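Local structure of uncharacterised protein (Vibrio cholerae, 5KKO) at the interface of chains A and B. The protein is of unknown function but appears to form an intertwined dimer resembling ribbon-helix-helix proteins, which may point to a role in DNA binding. Coordinates in Å, arbitrary orientation; residue numbers count along the deposited sequence, not the author numbering. Chains: chain A/B, Uncharacterised protein.

Contact 1: the interface of chains A and B. Residues chain A 4-5; chain B 10-12.
A:Met4, a selenomethionine, reaches B:Glu11 and B:Leu12 by starting with CG anti to the backbone N and then folding twice, at chi2 (81°) and chi3 (-77°). The hooked chain lies against the start of helix 11-21 of the partner, where the strand of what looks like a ribbon-helix-helix dimer turns into its first helix. Selenium sits at the bend, with SE 3.6 Å from the CD1 methyl of B:Leu12 and 3.9 Å from the backbone N of B:Glu11. The terminal CE methyl turns back over CB of B:Glu11, although that approach is too short to be trusted. Lower on the same chain, CG of A:Met4 passes CB of B:Asp10 at 4.1 Å.

Beside this apolar hook runs a backbone tie. The amide N of B:Glu11, in the first turn of the helix, donates to the carbonyl O of A:Lys5 at 2.8 Å, with 145° at the hydrogen. An amide at the helix start thus finds its acceptor in the other chain.

The carboxylate of B:Glu11 lies beside the aliphatic stem of A:Lys5, with OE1 of B:Glu11 3.8 Å from CB of A:Lys5. The ammonium NZ of A:Lys5 stays 5.1 Å from OE2 of B:Glu11, so the opposite charges may attract each other at longer range but form no salt bridge.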
# COMPACT_ATOMS: atom_id res chain seq x y z
N MSE A 4 12.03 11.09 -17.46
CA MSE A 4 11.78 11.62 -16.12
C MSE A 4 11.33 10.50 -15.26
O MSE A 4 10.40 9.82 -15.61
CB MSE A 4 10.73 12.70 -16.21
CG MSE A 4 10.18 13.07 -14.83
SE MSE A 4 11.38 14.34 -13.91
CE MSE A 4 12.79 13.17 -13.31
N LYS A 5 11.83 10.45 -14.05
CA LYS A 5 11.45 9.41 -13.12
C LYS A 5 10.19 9.85 -12.40
O LYS A 5 10.06 11.04 -12.03
CB LYS A 5 12.60 9.13 -12.16
CG LYS A 5 12.34 7.96 -11.28
CD LYS A 5 13.62 7.55 -10.57
CE LYS A 5 13.30 6.56 -9.49
NZ LYS A 5 14.44 5.83 -8.84
N ASP B 10 6.38 13.40 -10.25
CA ASP B 10 7.64 13.49 -11.00
C ASP B 10 8.80 13.79 -10.03
O ASP B 10 8.60 14.43 -8.97
CB ASP B 10 7.57 14.56 -12.09
CG ASP B 10 7.37 15.93 -11.51
OD1 ASP B 10 6.22 16.29 -11.18
OD2 ASP B 10 8.38 16.59 -11.30
N GLU B 11 10.00 13.30 -10.39
CA GLU B 11 11.18 13.51 -9.55
C GLU B 11 11.47 15.00 -9.31
O GLU B 11 11.98 15.34 -8.22
CB GLU B 11 12.40 12.82 -10.17
CG GLU B 11 13.59 12.77 -9.19
CD GLU B 11 14.58 11.71 -9.54
OE1 GLU B 11 15.01 11.66 -10.70
OE2 GLU B 11 14.92 10.91 -8.65
N LEU B 12 11.21 15.86 -10.29
CA LEU B 12 11.40 17.30 -10.09
C LEU B 12 10.57 17.81 -8.93
O LEU B 12 11.09 18.53 -8.06
CB LEU B 12 11.04 18.07 -11.37
CG LEU B 12 12.09 18.37 -12.44
CD1 LEU B 12 13.05 17.22 -12.61
CD2 LEU B 12 11.33 18.67 -13.72

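Contact 2: the interface of chains A and B. Residues chain A 35, 39, 42; chain B 9, 14, 17-18, 21, 35.
A:Leu39 points from helix 28-43 of one chain into helix 11-21 of the other, giving a worked example of how a ribbon-helix-helix-like dimer builds a shared hydrophobic core. With CG anti to the carbonyl carbon (chi1 -68°), the side chain is directed at B:Met17 and its neighbours. Its CB meets the CD2 methyl of B:Leu18 at 3.5 Å. Beyond CG the two branches part. CD1 rests near the backbone carbonyl of B:Met17 and reaches CG2 of B:Thr21 at 3.9 Å. CD2 touches the CE methyl of B:Met17, a selenomethionine, at 3.7 Å, the two side chains lying nearly perpendicular, and also lies 4.0 Å from CD1 of B:Leu14.

B:Thr21 can offer a methyl here because its hydroxyl OG1 is turned back into its own helix, donating to the carbonyl O of B:Leu18 at 2.7 Å on a lone pair of that oxygen.

One turn further along, A:Ile42 divides its contacts between helix and strand: CG2 packs on CD2 of B:Leu14 at 3.9 Å, while the CD1 methyls of A:Ile42 and B:Ile9 meet at 4.1 Å where the two chains cross nearly at right angles. In the other direction A:Ile35 and B:Ile35 pass antiparallel, CG2 beside CG2 at 4.0 Å.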
# COMPACT_ATOMS: atom_id res chain seq x y z
N ILE A 35 6.14 15.14 7.56
CA ILE A 35 6.13 15.27 6.09
C ILE A 35 7.46 14.80 5.50
O ILE A 35 7.49 14.07 4.50
CB ILE A 35 5.84 16.73 5.69
CG1 ILE A 35 4.37 17.08 5.94
CG2 ILE A 35 6.17 16.91 4.19
CD1 ILE A 35 3.29 16.22 5.15
N LEU A 39 8.16 11.98 2.64
CA LEU A 39 8.88 12.27 1.39
C LEU A 39 10.05 11.31 1.25
O LEU A 39 10.32 10.81 0.15
CB LEU A 39 9.39 13.72 1.39
CG LEU A 39 8.27 14.79 1.31
CD1 LEU A 39 8.88 16.20 1.54
CD2 LEU A 39 7.56 14.73 -0.08
N ILE A 42 8.86 8.05 -0.05
CA ILE A 42 8.59 8.04 -1.49
C ILE A 42 9.89 7.90 -2.26
O ILE A 42 9.98 7.08 -3.15
CB ILE A 42 7.83 9.32 -1.90
CG1 ILE A 42 6.51 9.40 -1.15
CG2 ILE A 42 7.69 9.37 -3.47
CD1 ILE A 42 5.86 10.83 -1.16
N ILE B 9 4.17 11.12 -8.89
CA ILE B 9 4.95 12.32 -8.57
C ILE B 9 6.21 12.34 -9.43
O ILE B 9 7.08 11.45 -9.27
CB ILE B 9 5.31 12.33 -7.09
CG1 ILE B 9 4.06 12.11 -6.27
CG2 ILE B 9 6.06 13.66 -6.72
CD1 ILE B 9 4.32 12.02 -4.75
N LEU B 14 9.18 15.91 -6.49
CA LEU B 14 9.61 15.28 -5.24
C LEU B 14 10.85 15.96 -4.70
O LEU B 14 10.94 16.26 -3.51
CB LEU B 14 9.83 13.76 -5.47
CG LEU B 14 10.46 13.00 -4.30
CD1 LEU B 14 9.43 13.07 -3.15
CD2 LEU B 14 10.66 11.55 -4.64
N MSE B 17 10.05 19.30 -3.17
CA MSE B 17 9.42 19.21 -1.84
C MSE B 17 10.48 18.84 -0.79
O MSE B 17 10.52 19.44 0.27
CB MSE B 17 8.28 18.17 -1.80
CG MSE B 17 7.06 18.64 -2.60
SE MSE B 17 5.53 17.47 -2.38
CE MSE B 17 6.25 15.91 -3.33
N LEU B 18 11.38 17.91 -1.13
CA LEU B 18 12.48 17.63 -0.18
C LEU B 18 13.32 18.88 0.07
O LEU B 18 13.63 19.20 1.23
CB LEU B 18 13.40 16.51 -0.71
CG LEU B 18 12.78 15.12 -0.65
CD1 LEU B 18 13.55 14.17 -1.62
CD2 LEU B 18 12.74 14.57 0.71
N THR B 21 11.88 21.49 2.48
CA THR B 21 11.88 21.22 3.92
C THR B 21 13.14 21.71 4.59
O THR B 21 13.10 21.90 5.81
CB THR B 21 11.75 19.71 4.24
OG1 THR B 21 12.93 19.00 3.82
CG2 THR B 21 10.53 19.11 3.62
N ILE B 35 4.76 22.95 0.52
CA ILE B 35 4.66 21.54 0.22
C ILE B 35 3.21 21.18 -0.06
O ILE B 35 2.93 20.39 -0.97
CB ILE B 35 5.27 20.74 1.38
CG1 ILE B 35 6.80 20.88 1.26
CG2 ILE B 35 4.90 19.21 1.23
CD1 ILE B 35 7.68 20.54 2.53

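Contact 3: the interface of chains A and B. Residues chain A 7-9, 14, 42; chain B 7-9, 39, 42.
A:Phe7 and A:Ile9 pair with B:Ile9 and B:Phe7 in an antiparallel ribbon, the tight part of this contact. The amide N of A:Phe7 bonds to O of B:Ile9 at 2.8 Å, and N of B:Ile9 answers to O of A:Phe7 at 2.7 Å. Across the two-fold, N of A:Ile9 donates to O of B:Phe7 at 2.9 Å, and N of B:Phe7 to O of A:Ile9 at 2.8 Å.

CG2 of A:Ile9, placed between its own backbone N and carbonyl carbon, lies 3.8 Å from CB of B:Phe7 and 3.9 Å from CD1 of B:Ile9. A:Leu14 stands nearly perpendicular to B:Phe7 and sets its CD2 methyl over one ring face, toward the rim, 3.6 Å from CD2 of B:Phe7; the A:Phe7 ring instead has O of B:Ile9 at its edge, in plane. CD1 of A:Leu14 passes CD2 of B:Leu39 at 3.9 Å.

The Gln8 pair is looser. The two side chains run alongside each other without a bond between their amides, and B:Gln8 is poorly ordered.

The ribbon thus caps one end of the helical core, its Ile9 residues turned inward and its Gln8 residues turned away on the face that, if the likeness to ribbon-helix-helix repressors holds, would correspond to their DNA-reading surface.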
# COMPACT_ATOMS: atom_id res chain seq x y z
N PHE A 7 7.30 8.61 -9.30
CA PHE A 7 7.11 7.85 -8.08
C PHE A 7 5.61 7.72 -7.79
O PHE A 7 4.86 8.71 -7.78
CB PHE A 7 7.81 8.57 -6.89
CG PHE A 7 9.29 8.76 -7.08
CD1 PHE A 7 9.80 9.81 -7.85
CD2 PHE A 7 10.17 7.92 -6.48
CE1 PHE A 7 11.19 9.96 -8.05
CE2 PHE A 7 11.56 8.05 -6.64
CZ PHE A 7 12.09 9.07 -7.41
N GLN A 8 5.20 6.53 -7.43
CA GLN A 8 3.80 6.25 -7.13
C GLN A 8 3.49 6.54 -5.68
O GLN A 8 4.29 6.22 -4.78
CB GLN A 8 3.47 4.79 -7.40
CG GLN A 8 3.85 4.21 -8.70
CD GLN A 8 3.31 2.79 -8.80
OE1 GLN A 8 3.66 2.04 -9.70
NE2 GLN A 8 2.44 2.43 -7.86
N ILE A 9 2.34 7.13 -5.42
CA ILE A 9 1.85 7.31 -4.06
C ILE A 9 0.37 6.93 -4.06
O ILE A 9 -0.37 7.28 -4.98
CB ILE A 9 2.07 8.76 -3.58
CG1 ILE A 9 1.74 8.92 -2.10
CG2 ILE A 9 1.22 9.71 -4.36
CD1 ILE A 9 1.97 10.31 -1.56
N LEU A 14 -1.41 10.23 0.23
CA LEU A 14 -1.38 11.60 -0.27
C LEU A 14 -2.37 12.46 0.51
O LEU A 14 -2.00 13.57 0.95
CB LEU A 14 -1.63 11.61 -1.78
CG LEU A 14 -1.85 12.96 -2.46
CD1 LEU A 14 -0.55 13.54 -2.33
CD2 LEU A 14 -2.15 12.66 -3.94
N ILE A 42 8.86 8.05 -0.05
CA ILE A 42 8.59 8.04 -1.49
C ILE A 42 9.89 7.90 -2.26
O ILE A 42 9.98 7.08 -3.15
CB ILE A 42 7.83 9.32 -1.90
CG1 ILE A 42 6.51 9.40 -1.15
CG2 ILE A 42 7.69 9.37 -3.47
CD1 ILE A 42 5.86 10.83 -1.16
N PHE B 7 -1.33 7.98 -7.55
CA PHE B 7 -0.87 9.19 -8.22
C PHE B 7 0.61 9.05 -8.55
O PHE B 7 1.34 8.34 -7.85
CB PHE B 7 -1.08 10.43 -7.32
CG PHE B 7 -2.53 10.68 -7.01
CD1 PHE B 7 -3.22 11.62 -7.74
CD2 PHE B 7 -3.21 9.97 -6.06
CE1 PHE B 7 -4.58 11.83 -7.53
CE2 PHE B 7 -4.57 10.17 -5.81
CZ PHE B 7 -5.24 11.15 -6.55
N GLN B 8 1.05 9.78 -9.58
CA GLN B 8 2.45 9.82 -9.97
C GLN B 8 3.03 11.16 -9.56
O GLN B 8 2.44 12.21 -9.85
CB GLN B 8 2.60 9.66 -11.49
CG GLN B 8 2.07 8.31 -12.00
CD GLN B 8 3.11 7.20 -11.97
OE1 GLN B 8 3.95 7.12 -11.06
NE2 GLN B 8 3.06 6.32 -12.97
N ILE B 9 4.17 11.12 -8.89
CA ILE B 9 4.95 12.32 -8.57
C ILE B 9 6.21 12.34 -9.43
O ILE B 9 7.08 11.45 -9.27
CB ILE B 9 5.31 12.33 -7.09
CG1 ILE B 9 4.06 12.11 -6.27
CG2 ILE B 9 6.06 13.66 -6.72
CD1 ILE B 9 4.32 12.02 -4.75
N LEU B 39 1.55 19.10 -3.20
CA LEU B 39 0.70 17.93 -3.03
C LEU B 39 -0.69 18.12 -3.62
O LEU B 39 -1.20 17.22 -4.31
CB LEU B 39 0.58 17.57 -1.55
CG LEU B 39 1.86 17.18 -0.83
CD1 LEU B 39 1.60 17.17 0.70
CD2 LEU B 39 2.40 15.85 -1.35
N ILE B 42 -0.41 17.67 -7.36
CA ILE B 42 -0.36 16.26 -7.74
C ILE B 42 -1.77 15.69 -7.74
O ILE B 42 -2.19 14.99 -8.67
CB ILE B 42 0.56 15.52 -6.74
CG1 ILE B 42 2.03 15.90 -6.96
CG2 ILE B 42 0.40 14.01 -6.88
CD1 ILE B 42 2.92 15.76 -5.65

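The three contacts divide one two-fold interface into neighbouring zones. Contacts 2 and 3 have C-alpha centres about 9 Å apart and share A:Ile42 and B:Ile9, so the helical core runs without a break into the underside of the ribbon. Contact 1 lies about 10 Å from contact 3, continuing the ribbon's backbone bonding beyond the strands to the start of the partner's first helix, and about 12 Å from contact 2. Strand and both helices of each chain therefore take part, which suggests that the dimer is the folding unit, although the deposited assembly holds six copies and does not by itself establish the state in solution.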